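Long-range contacts in putative uncharacterized protein (Mycobacterium avium, PDB 2Z6V), which is probably a sulfotransferase that moves a sulfuryl group from a nucleotide donor to an acceptor that has not been established: residues Gly113-Gly118 with Arg313-Arg318; Trp270-Pro275 with His333-Glu338; Asp274-Thr279 with Ile408-Arg413. All blocks are in the same frame, centred on the assembly; numbering follows the deposited sequence.

In the fold
The three contacts lie close together at one end of the five-stranded parallel sheet. The centres of interactions 1 and 2 are about 10 Å apart. Those of interactions 1 and 3 are about 12 Å apart, and those of interactions 2 and 3 about 10 Å. Along the chain come the loop 113-118, then 270-279, helix segment 313-318, 333-338 and finally the tail 408-413. Interactions 2 and 3 share Asp274 and Pro275, where strand 267-272 passes into helix 275-285. Arg273 and Glu411 form a salt bridge between them. Met114 of interaction 1 packs on Arg273 and Pro275. The contacts gather around the strand ends and the loop where sulfotransferases bind the donor nucleotide, consistent with a donor site here.

Interaction 1: residues Gly113-Gly118 with Arg313-Arg318; sequences GMPRTG and RYHVDR. With PLM (palmitic acid), chain C; SO4 (sulfate ion), chain B.
His315 meets Gly113 and Pro115 through its imidazole ring. The carbonyl oxygen Gly113 O lies in the ring plane at the edge, 3.2 Å from His315 CD2. Pro115 CD sits over one face, 4.0 Å from the centroid of the His315 ring and 26° off the normal. This is a CH-pi contact. No hydrogen bond links the two segments. Beside the ring, Met114 CG packs on Val316 CG1 at 4.0 Å. The bend of the Met114 chain at chi3 (-74°) takes CE to Pro275.

The loop 113-118 leaves strand 109-113 and leads to helix 120-126. Its sequence and position fit the loop that holds the 5'-phosphosulfate of the donor in sulfotransferases, which resembles a P-loop. A sulfate ion, probably from the crystallisation liquor, lies there. Gly118 N bonds to sulfate O1 at 3.0 Å, and Thr120 N gives a further bond to the ion. The Arg116 guanidinium turns a face to sulfate O1, which stands 4.1 Å above its plane. Inside the loop, Thr117 OG1 donates to Met114 O at 3.3 Å and ties the turn together.

A second shell sets these groups. His315 ND1 is bonded to Gln311 O, one helical turn back, which probably helps fix the rotation of the ring. Gly113 O accepts from Ser253 OG, and Arg116 NE is bonded to Ser281 OG. The methyl end of the palmitic acid lies near Pro115 and the rim of the His315 ring, but it is too close to the ring in the model, so this approach is doubtful.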
loop_
_atom_site.group_PDB
_atom_site.type_symbol
_atom_site.label_atom_id
_atom_site.label_comp_id
_atom_site.label_asym_id
_atom_site.label_seq_id
_atom_site.Cartn_x
_atom_site.Cartn_y
_atom_site.Cartn_z
ATOM N N GLY A 113 -9.948 2.292 0.540
ATOM C CA GLY A 113 -10.886 2.268 -0.570
ATOM C C GLY A 113 -10.375 1.391 -1.695
ATOM O O GLY A 113 -9.636 0.437 -1.456
ATOM N N MET A 114 -10.767 1.701 -2.924
ATOM C CA MET A 114 -10.306 0.918 -4.067
ATOM C C MET A 114 -8.940 1.426 -4.507
ATOM O O MET A 114 -8.547 2.556 -4.194
ATOM C CB MET A 114 -11.238 1.078 -5.268
ATOM C CG MET A 114 -12.700 0.774 -5.047
ATOM S SD MET A 114 -13.638 1.059 -6.580
ATOM C CE MET A 114 -13.659 2.873 -6.633
ATOM N N PRO A 115 -8.180 0.581 -5.221
ATOM C CA PRO A 115 -6.871 1.057 -5.678
ATOM C C PRO A 115 -7.158 1.916 -6.914
ATOM O O PRO A 115 -8.241 1.820 -7.500
ATOM C CB PRO A 115 -6.133 -0.237 -6.016
ATOM C CG PRO A 115 -7.242 -1.151 -6.452
ATOM C CD PRO A 115 -8.326 -0.872 -5.436
ATOM N N ARG A 116 -6.219 2.770 -7.296
ATOM C CA ARG A 116 -6.405 3.613 -8.476
ATOM C C ARG A 116 -7.439 4.721 -8.286
ATOM O O ARG A 116 -8.100 5.120 -9.244
ATOM C CB ARG A 116 -6.817 2.755 -9.686
ATOM C CG ARG A 116 -6.036 1.462 -9.825
ATOM C CD ARG A 116 -4.552 1.728 -9.679
ATOM N NE ARG A 116 -4.114 2.756 -10.615
ATOM C CZ ARG A 116 -2.926 3.345 -10.574
ATOM N NH1 ARG A 116 -2.050 3.012 -9.637
ATOM N NH2 ARG A 116 -2.617 4.261 -11.481
ATOM N N THR A 117 -7.579 5.222 -7.064
ATOM C CA THR A 117 -8.532 6.291 -6.795
ATOM C C THR A 117 -7.904 7.677 -6.904
ATOM O O THR A 117 -8.586 8.681 -6.698
ATOM C CB THR A 117 -9.164 6.151 -5.393
ATOM O OG1 THR A 117 -8.149 5.798 -4.448
ATOM C CG2 THR A 117 -10.255 5.094 -5.395
ATOM N N GLY A 118 -6.609 7.724 -7.222
ATOM C CA GLY A 118 -5.897 8.989 -7.372
ATOM C C GLY A 118 -5.763 9.800 -6.097
ATOM O O GLY A 118 -5.957 11.014 -6.100
ATOM N N ARG A 313 -14.770 -6.054 -5.823
ATOM C CA ARG A 313 -15.969 -6.325 -5.038
ATOM C C ARG A 313 -15.657 -6.269 -3.537
ATOM O O ARG A 313 -16.404 -5.667 -2.765
ATOM C CB ARG A 313 -16.558 -7.688 -5.408
ATOM C CG ARG A 313 -17.798 -8.048 -4.609
ATOM C CD ARG A 313 -18.618 -9.135 -5.288
ATOM N NE ARG A 313 -17.848 -10.342 -5.586
ATOM C CZ ARG A 313 -17.270 -11.116 -4.668
ATOM N NH1 ARG A 313 -17.368 -10.814 -3.379
ATOM N NH2 ARG A 313 -16.602 -12.204 -5.037
ATOM N N TYR A 314 -14.553 -6.887 -3.126
ATOM C CA TYR A 314 -14.162 -6.869 -1.724
ATOM C C TYR A 314 -13.795 -5.458 -1.279
ATOM O O TYR A 314 -14.039 -5.079 -0.133
ATOM C CB TYR A 314 -12.962 -7.780 -1.482
ATOM C CG TYR A 314 -13.278 -9.254 -1.470
ATOM C CD1 TYR A 314 -13.580 -9.937 -2.643
ATOM C CD2 TYR A 314 -13.224 -9.976 -0.285
ATOM C CE1 TYR A 314 -13.810 -11.308 -2.632
ATOM C CE2 TYR A 314 -13.451 -11.336 -0.260
ATOM C CZ TYR A 314 -13.739 -12.003 -1.433
ATOM O OH TYR A 314 -13.915 -13.369 -1.397
ATOM N N HIS A 315 -13.206 -4.680 -2.179
ATOM C CA HIS A 315 -12.810 -3.325 -1.830
ATOM C C HIS A 315 -13.971 -2.387 -1.542
ATOM O O HIS A 315 -13.783 -1.381 -0.869
ATOM C CB HIS A 315 -11.919 -2.715 -2.916
ATOM C CG HIS A 315 -10.499 -3.188 -2.868
ATOM N ND1 HIS A 315 -10.117 -4.446 -3.284
ATOM C CD2 HIS A 315 -9.372 -2.576 -2.436
ATOM C CE1 HIS A 315 -8.814 -4.587 -3.115
ATOM N NE2 HIS A 315 -8.339 -3.468 -2.601
ATOM N N VAL A 316 -15.163 -2.698 -2.052
ATOM C CA VAL A 316 -16.318 -1.841 -1.790
ATOM C C VAL A 316 -17.270 -2.430 -0.751
ATOM O O VAL A 316 -17.756 -1.711 0.121
ATOM C CB VAL A 316 -17.130 -1.512 -3.082
ATOM C CG1 VAL A 316 -16.270 -0.712 -4.044
ATOM C CG2 VAL A 316 -17.649 -2.787 -3.731
ATOM N N ASP A 317 -17.519 -3.735 -0.820
ATOM C CA ASP A 317 -18.429 -4.360 0.136
ATOM C C ASP A 317 -17.873 -4.489 1.551
ATOM O O ASP A 317 -18.611 -4.278 2.519
ATOM C CB ASP A 317 -18.892 -5.735 -0.364
ATOM C CG ASP A 317 -19.641 -5.657 -1.693
ATOM O OD1 ASP A 317 -20.272 -4.610 -1.986
ATOM O OD2 ASP A 317 -19.606 -6.656 -2.442
ATOM N N ARG A 318 -16.595 -4.837 1.695
ATOM C CA ARG A 318 -16.034 -4.960 3.036
ATOM C C ARG A 318 -16.271 -3.667 3.807
ATOM O O ARG A 318 -16.824 -3.688 4.908
ATOM C CB ARG A 318 -14.538 -5.274 2.993
ATOM C CG ARG A 318 -14.213 -6.730 2.706
ATOM C CD ARG A 318 -14.840 -7.632 3.748
ATOM N NE ARG A 318 -14.577 -9.043 3.493
ATOM C CZ ARG A 318 -13.379 -9.611 3.579
ATOM N NH1 ARG A 318 -12.315 -8.890 3.919
ATOM N NH2 ARG A 318 -13.243 -10.908 3.322
HETATM C C1 PLM C . -2.438 -7.638 -6.662
HETATM O O1 PLM C . -3.182 -8.589 -6.986
HETATM O O2 PLM C . -1.294 -7.738 -6.168
HETATM C C2 PLM C . -2.964 -6.218 -6.887
HETATM C C3 PLM C . -4.376 -6.055 -6.322
HETATM C C4 PLM C . -4.879 -4.612 -6.412
HETATM C C5 PLM C . -3.992 -3.652 -5.615
HETATM C C6 PLM C . -2.733 -3.262 -6.393
HETATM C C7 PLM C . -1.731 -2.573 -5.467
HETATM C C8 PLM C . -1.077 -3.588 -4.527
HETATM C C9 PLM C . -0.920 -2.987 -3.130
HETATM C CA PLM C . -0.220 -1.628 -3.180
HETATM C CB PLM C . -0.494 -0.813 -1.913
HETATM C CC PLM C . -2.002 -0.668 -1.704
HETATM C CD PLM C . -2.591 -1.935 -1.078
HETATM C CE PLM C . -4.097 -2.058 -1.322
HETATM C CF PLM C . -4.375 -2.232 -2.816
HETATM C CG PLM C . -5.855 -2.504 -3.091
HETATM S S SO4 B . -3.479 6.050 -6.482
HETATM O O1 SO4 B . -4.130 6.138 -7.806
HETATM O O2 SO4 B . -4.211 5.100 -5.617
HETATM O O3 SO4 B . -2.089 5.590 -6.658
HETATM O O4 SO4 B . -3.467 7.379 -5.850
#

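Interaction 2: residues Trp270-Pro275 with His333-Glu338; sequences WAHRDP and HMYYHE
Arg273 and Tyr336 both swing CG opposite the backbone N, with chi1 -179° and 175°. The arginine then stays extended to NE, and the two side chains run side by side in the same direction. The guanidinium lies flat on the phenol ring, planes 11° apart, with Arg273 CZ 3.8 Å from the centroid of the Tyr336 ring. Arg273 CD adds a CH-pi contact over the same ring. The stack is both cation-pi and flat packing. Arg273 NE also forms a salt bridge with Glu411 OE1.

Behind this pair, strands 267-272 and 331-335 run parallel, the latter at an edge of the sheet. Met334 N donates to Trp270 O at 2.9 Å, and His272 N to Met334 O at 2.6 Å. Tyr336 N then donates to His272 O at 2.9 Å, so the ladder reaches the first residue of helix 336-341. On one face of the sheet, Ala271 CB touches Met334 CE at 3.5 Å. On the other, Trp270, His272, His333 and Tyr335 form an aromatic cluster. His272 CD2 lies over a face of the Tyr335 ring, and His272 ND1 is bonded to Tyr402 OH.

Arg273 opens an Arg-Asp-Pro sequence. In related sulfotransferases an arginine at such a strand end helps bind the donor 3'-phosphate, and Arg273 probably occupies the corresponding place. The sulfate held by loop 113-118, about 5 Å from its side chain, does not show such binding.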
loop_
_atom_site.group_PDB
_atom_site.type_symbol
_atom_site.label_atom_id
_atom_site.label_comp_id
_atom_site.label_asym_id
_atom_site.label_seq_id
_atom_site.Cartn_x
_atom_site.Cartn_y
_atom_site.Cartn_z
ATOM N N TRP A 270 -12.291 7.561 3.494
ATOM C CA TRP A 270 -12.633 6.674 2.391
ATOM C C TRP A 270 -12.430 7.458 1.087
ATOM O O TRP A 270 -13.060 8.498 0.874
ATOM C CB TRP A 270 -14.094 6.236 2.529
ATOM C CG TRP A 270 -14.508 5.085 1.659
ATOM C CD1 TRP A 270 -13.967 4.721 0.461
ATOM C CD2 TRP A 270 -15.605 4.189 1.893
ATOM N NE1 TRP A 270 -14.661 3.655 -0.070
ATOM C CE2 TRP A 270 -15.671 3.309 0.788
ATOM C CE3 TRP A 270 -16.541 4.046 2.929
ATOM C CZ2 TRP A 270 -16.637 2.296 0.687
ATOM C CZ3 TRP A 270 -17.506 3.037 2.829
ATOM C CH2 TRP A 270 -17.543 2.176 1.714
ATOM N N ALA A 271 -11.535 6.969 0.229
ATOM C CA ALA A 271 -11.245 7.629 -1.052
ATOM C C ALA A 271 -12.128 7.060 -2.159
ATOM O O ALA A 271 -12.192 5.850 -2.344
ATOM C CB ALA A 271 -9.776 7.447 -1.412
ATOM N N HIS A 272 -12.796 7.943 -2.895
ATOM C CA HIS A 272 -13.699 7.522 -3.964
ATOM C C HIS A 272 -13.303 7.975 -5.361
ATOM O O HIS A 272 -12.603 8.974 -5.544
ATOM C CB HIS A 272 -15.116 8.031 -3.684
ATOM C CG HIS A 272 -15.680 7.570 -2.378
ATOM N ND1 HIS A 272 -16.054 6.263 -2.150
ATOM C CD2 HIS A 272 -15.904 8.236 -1.220
ATOM C CE1 HIS A 272 -16.485 6.144 -0.907
ATOM N NE2 HIS A 272 -16.402 7.325 -0.321
ATOM N N ARG A 273 -13.783 7.229 -6.347
ATOM C CA ARG A 273 -13.538 7.528 -7.748
ATOM C C ARG A 273 -14.368 6.577 -8.595
ATOM O O ARG A 273 -14.802 5.526 -8.114
ATOM C CB ARG A 273 -12.054 7.362 -8.098
ATOM C CG ARG A 273 -11.750 7.693 -9.553
ATOM C CD ARG A 273 -10.260 7.751 -9.854
ATOM N NE ARG A 273 -10.014 8.172 -11.230
ATOM C CZ ARG A 273 -8.808 8.326 -11.773
ATOM N NH1 ARG A 273 -7.713 8.091 -11.058
ATOM N NH2 ARG A 273 -8.695 8.721 -13.035
ATOM N N ASP A 274 -14.603 6.970 -9.846
ATOM C CA ASP A 274 -15.348 6.165 -10.810
ATOM C C ASP A 274 -14.848 4.722 -10.673
ATOM O O ASP A 274 -13.688 4.433 -10.960
ATOM C CB ASP A 274 -15.053 6.694 -12.217
ATOM C CG ASP A 274 -15.869 6.010 -13.288
ATOM O OD1 ASP A 274 -16.055 4.774 -13.209
ATOM O OD2 ASP A 274 -16.309 6.722 -14.220
ATOM N N PRO A 275 -15.714 3.799 -10.226
ATOM C CA PRO A 275 -15.326 2.389 -10.054
ATOM C C PRO A 275 -14.958 1.647 -11.340
ATOM O O PRO A 275 -14.102 0.759 -11.324
ATOM C CB PRO A 275 -16.545 1.779 -9.368
ATOM C CG PRO A 275 -17.675 2.581 -9.955
ATOM C CD PRO A 275 -17.137 3.997 -9.899
ATOM N N HIS A 333 -15.436 11.327 3.408
ATOM C CA HIS A 333 -15.422 10.904 2.019
ATOM C C HIS A 333 -14.686 11.840 1.093
ATOM O O HIS A 333 -15.086 12.976 0.862
ATOM C CB HIS A 333 -16.846 10.645 1.532
ATOM C CG HIS A 333 -17.510 9.528 2.267
ATOM N ND1 HIS A 333 -18.574 9.727 3.120
ATOM C CD2 HIS A 333 -17.192 8.216 2.358
ATOM C CE1 HIS A 333 -18.880 8.584 3.708
ATOM N NE2 HIS A 333 -18.056 7.652 3.264
ATOM N N MET A 334 -13.585 11.331 0.569
ATOM C CA MET A 334 -12.747 12.087 -0.334
ATOM C C MET A 334 -12.995 11.612 -1.763
ATOM O O MET A 334 -12.691 10.472 -2.114
ATOM C CB MET A 334 -11.291 11.885 0.066
ATOM C CG MET A 334 -10.301 12.644 -0.763
ATOM S SD MET A 334 -8.676 12.272 -0.135
ATOM C CE MET A 334 -8.407 10.623 -0.836
ATOM N N TYR A 335 -13.562 12.495 -2.575
ATOM C CA TYR A 335 -13.873 12.182 -3.960
ATOM C C TYR A 335 -12.774 12.653 -4.894
ATOM O O TYR A 335 -12.239 13.752 -4.745
ATOM C CB TYR A 335 -15.195 12.841 -4.359
ATOM C CG TYR A 335 -16.391 12.303 -3.606
ATOM C CD1 TYR A 335 -17.097 11.194 -4.076
ATOM C CD2 TYR A 335 -16.801 12.886 -2.406
ATOM C CE1 TYR A 335 -18.191 10.679 -3.368
ATOM C CE2 TYR A 335 -17.886 12.379 -1.690
ATOM C CZ TYR A 335 -18.578 11.279 -2.174
ATOM O OH TYR A 335 -19.657 10.790 -1.471
ATOM N N TYR A 336 -12.439 11.807 -5.860
ATOM C CA TYR A 336 -11.416 12.133 -6.844
ATOM C C TYR A 336 -11.740 13.451 -7.548
ATOM O O TYR A 336 -10.872 14.316 -7.708
ATOM C CB TYR A 336 -11.324 11.014 -7.881
ATOM C CG TYR A 336 -10.381 11.315 -9.015
ATOM C CD1 TYR A 336 -9.013 11.453 -8.790
ATOM C CD2 TYR A 336 -10.855 11.475 -10.318
ATOM C CE1 TYR A 336 -8.136 11.742 -9.837
ATOM C CE2 TYR A 336 -9.986 11.766 -11.370
ATOM C CZ TYR A 336 -8.630 11.895 -11.120
ATOM O OH TYR A 336 -7.763 12.164 -12.155
ATOM N N HIS A 337 -12.994 13.606 -7.963
ATOM C CA HIS A 337 -13.386 14.811 -8.660
ATOM C C HIS A 337 -13.249 16.069 -7.813
ATOM O O HIS A 337 -13.020 17.146 -8.345
ATOM C CB HIS A 337 -14.812 14.685 -9.223
ATOM C CG HIS A 337 -15.884 14.531 -8.186
ATOM N ND1 HIS A 337 -16.374 13.303 -7.794
ATOM C CD2 HIS A 337 -16.593 15.456 -7.495
ATOM C CE1 HIS A 337 -17.340 13.477 -6.912
ATOM N NE2 HIS A 337 -17.493 14.774 -6.713
ATOM N N GLU A 338 -13.373 15.936 -6.497
ATOM C CA GLU A 338 -13.239 17.092 -5.613
ATOM C C GLU A 338 -11.769 17.386 -5.371
ATOM O O GLU A 338 -11.366 18.536 -5.199
ATOM C CB GLU A 338 -13.944 16.839 -4.275
ATOM C CG GLU A 338 -15.418 17.239 -4.256
ATOM C CD GLU A 338 -16.096 16.962 -2.916
ATOM O OE1 GLU A 338 -15.484 17.244 -1.859
ATOM O OE2 GLU A 338 -17.250 16.471 -2.921
#

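Interaction 3: residues Asp274-Thr279 with Ile408-Arg413; sequences DPYKAT and IELEGR
Asp274 carries this contact, with each carboxylate oxygen doing a separate job. CG stands opposite the backbone N (chi1 -175°), which places OD2 against the tail 408-413 and OD1 over the start of the helix. Glu411 N donates to Asp274 OD2 at 2.8 Å. The bond is nearly straight at 168° and uses the anti lone pair. Tyr383 OH is a second partner of this oxygen. Asp274 OD1 accepts from Lys277 N at 3.1 Å, and the N-H comes from above the carboxylate plane. A weak bond from Tyr276 N joins it.

Asp274 is therefore the N-cap of helix 275-285. The backbone N-H groups of the helix start, together with Glu411 N, would probably stabilise its negative charge. This may offset the nearby Glu411 carboxylate.

Leu410 crosses the aspartate at about a right angle, with its CG opposite the carbonyl carbon (chi1 -60°). Its CD2 methyl lies 3.4 Å from Asp274 CG and also reaches Pro275 CD at 4.1 Å. The other methyl, CD1, comes to the edge of the Tyr276 ring, 4.3 Å from CE2. One branch covers the carboxylate and the proline, and the other meets the tyrosine.

The Glu411 chain is extended beyond CG. The Lys277 chain bends at chi2, and its CG is the atom nearest Glu411 OE1, at 3.5 Å. The glutamate thus meets the aliphatic part of the lysine. The lysine ammonium does not reach the carboxylate, and the charged partner of OE1 is Arg273 NE. Ile408 places CG2 beside the backbone of Asp274. One water bridges the segments there: it accepts from Asp274 N at 3.0 Å and donates to Glu409 O at 2.9 Å.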
loop_
_atom_site.group_PDB
_atom_site.type_symbol
_atom_site.label_atom_id
_atom_site.label_comp_id
_atom_site.label_asym_id
_atom_site.label_seq_id
_atom_site.Cartn_x
_atom_site.Cartn_y
_atom_site.Cartn_z
ATOM N N ASP A 274 -14.603 6.970 -9.846
ATOM C CA ASP A 274 -15.348 6.165 -10.810
ATOM C C ASP A 274 -14.848 4.722 -10.673
ATOM O O ASP A 274 -13.688 4.433 -10.960
ATOM C CB ASP A 274 -15.053 6.694 -12.217
ATOM C CG ASP A 274 -15.869 6.010 -13.288
ATOM O OD1 ASP A 274 -16.055 4.774 -13.209
ATOM O OD2 ASP A 274 -16.309 6.722 -14.220
ATOM N N PRO A 275 -15.714 3.799 -10.226
ATOM C CA PRO A 275 -15.326 2.389 -10.054
ATOM C C PRO A 275 -14.958 1.647 -11.340
ATOM O O PRO A 275 -14.102 0.759 -11.324
ATOM C CB PRO A 275 -16.545 1.779 -9.368
ATOM C CG PRO A 275 -17.675 2.581 -9.955
ATOM C CD PRO A 275 -17.137 3.997 -9.899
ATOM N N TYR A 276 -15.612 2.001 -12.444
ATOM C CA TYR A 276 -15.339 1.360 -13.728
ATOM C C TYR A 276 -13.934 1.759 -14.177
ATOM O O TYR A 276 -13.156 0.924 -14.649
ATOM C CB TYR A 276 -16.372 1.803 -14.769
ATOM C CG TYR A 276 -17.807 1.603 -14.324
ATOM C CD1 TYR A 276 -18.265 0.348 -13.932
ATOM C CD2 TYR A 276 -18.706 2.671 -14.293
ATOM C CE1 TYR A 276 -19.582 0.157 -13.524
ATOM C CE2 TYR A 276 -20.029 2.492 -13.885
ATOM C CZ TYR A 276 -20.457 1.232 -13.505
ATOM O OH TYR A 276 -21.762 1.030 -13.127
ATOM N N LYS A 277 -13.615 3.040 -14.009
ATOM C CA LYS A 277 -12.312 3.566 -14.379
ATOM C C LYS A 277 -11.243 2.879 -13.528
ATOM O O LYS A 277 -10.283 2.304 -14.046
ATOM C CB LYS A 277 -12.285 5.072 -14.129
ATOM C CG LYS A 277 -11.436 5.884 -15.096
ATOM C CD LYS A 277 -9.961 5.561 -15.004
ATOM C CE LYS A 277 -9.148 6.471 -15.922
ATOM N NZ LYS A 277 -7.684 6.184 -15.849
ATOM N N ALA A 278 -11.425 2.927 -12.215
ATOM C CA ALA A 278 -10.479 2.328 -11.294
ATOM C C ALA A 278 -10.222 0.851 -11.581
ATOM O O ALA A 278 -9.112 0.369 -11.386
ATOM C CB ALA A 278 -10.967 2.503 -9.865
ATOM N N THR A 279 -11.240 0.137 -12.047
ATOM C CA THR A 279 -11.098 -1.287 -12.336
ATOM C C THR A 279 -10.175 -1.552 -13.518
ATOM O O THR A 279 -9.310 -2.428 -13.467
ATOM C CB THR A 279 -12.470 -1.928 -12.613
ATOM O OG1 THR A 279 -13.254 -1.904 -11.413
ATOM C CG2 THR A 279 -12.311 -3.370 -13.083
ATOM N N ILE A 408 -20.666 9.698 -6.727
ATOM C CA ILE A 408 -19.425 9.752 -7.492
ATOM C C ILE A 408 -19.602 10.245 -8.920
ATOM O O ILE A 408 -20.430 9.731 -9.674
ATOM C CB ILE A 408 -18.744 8.371 -7.535
ATOM C CG1 ILE A 408 -18.404 7.920 -6.112
ATOM C CG2 ILE A 408 -17.493 8.435 -8.412
ATOM C CD1 ILE A 408 -17.761 6.557 -6.036
ATOM N N GLU A 409 -18.799 11.238 -9.283
ATOM C CA GLU A 409 -18.832 11.834 -10.615
ATOM C C GLU A 409 -18.074 10.931 -11.589
ATOM O O GLU A 409 -16.856 10.817 -11.521
ATOM C CB GLU A 409 -18.190 13.219 -10.551
ATOM C CG GLU A 409 -18.413 14.099 -11.760
ATOM C CD GLU A 409 -18.154 15.566 -11.441
ATOM O OE1 GLU A 409 -18.806 16.091 -10.507
ATOM O OE2 GLU A 409 -17.304 16.189 -12.115
ATOM N N LEU A 410 -18.797 10.288 -12.497
ATOM C CA LEU A 410 -18.172 9.383 -13.451
ATOM C C LEU A 410 -17.365 10.068 -14.552
ATOM O O LEU A 410 -17.626 11.218 -14.914
ATOM C CB LEU A 410 -19.234 8.481 -14.076
ATOM C CG LEU A 410 -20.007 7.614 -13.079
ATOM C CD1 LEU A 410 -20.984 6.731 -13.840
ATOM C CD2 LEU A 410 -19.040 6.761 -12.261
ATOM N N GLU A 411 -16.379 9.341 -15.073
ATOM C CA GLU A 411 -15.498 9.831 -16.135
ATOM C C GLU A 411 -15.680 8.960 -17.385
ATOM O O GLU A 411 -14.747 8.786 -18.169
ATOM C CB GLU A 411 -14.041 9.739 -15.675
ATOM C CG GLU A 411 -13.750 10.369 -14.325
ATOM C CD GLU A 411 -12.418 9.914 -13.744
ATOM O OE1 GLU A 411 -12.313 8.741 -13.332
ATOM O OE2 GLU A 411 -11.469 10.722 -13.705
ATOM N N GLY A 412 -16.884 8.428 -17.569
ATOM C CA GLY A 412 -17.153 7.549 -18.693
ATOM C C GLY A 412 -17.366 8.115 -20.083
ATOM O O GLY A 412 -17.346 9.331 -20.291
ATOM N N ARG A 413 -17.571 7.193 -21.029
ATOM C CA ARG A 413 -17.806 7.481 -22.446
ATOM C C ARG A 413 -17.317 8.841 -22.948
ATOM O O ARG A 413 -18.163 9.706 -23.266
ATOM C CB ARG A 413 -19.298 7.296 -22.780
ATOM C CG ARG A 413 -20.269 7.635 -21.649
ATOM C CD ARG A 413 -20.191 9.099 -21.240
ATOM N NE ARG A 413 -20.658 10.002 -22.288
ATOM C CZ ARG A 413 -20.502 11.323 -22.258
ATOM N NH1 ARG A 413 -19.888 11.898 -21.234
ATOM N NH2 ARG A 413 -20.965 12.073 -23.248
HETATM O O HOH W 1 -14.323 9.908 -10.480
#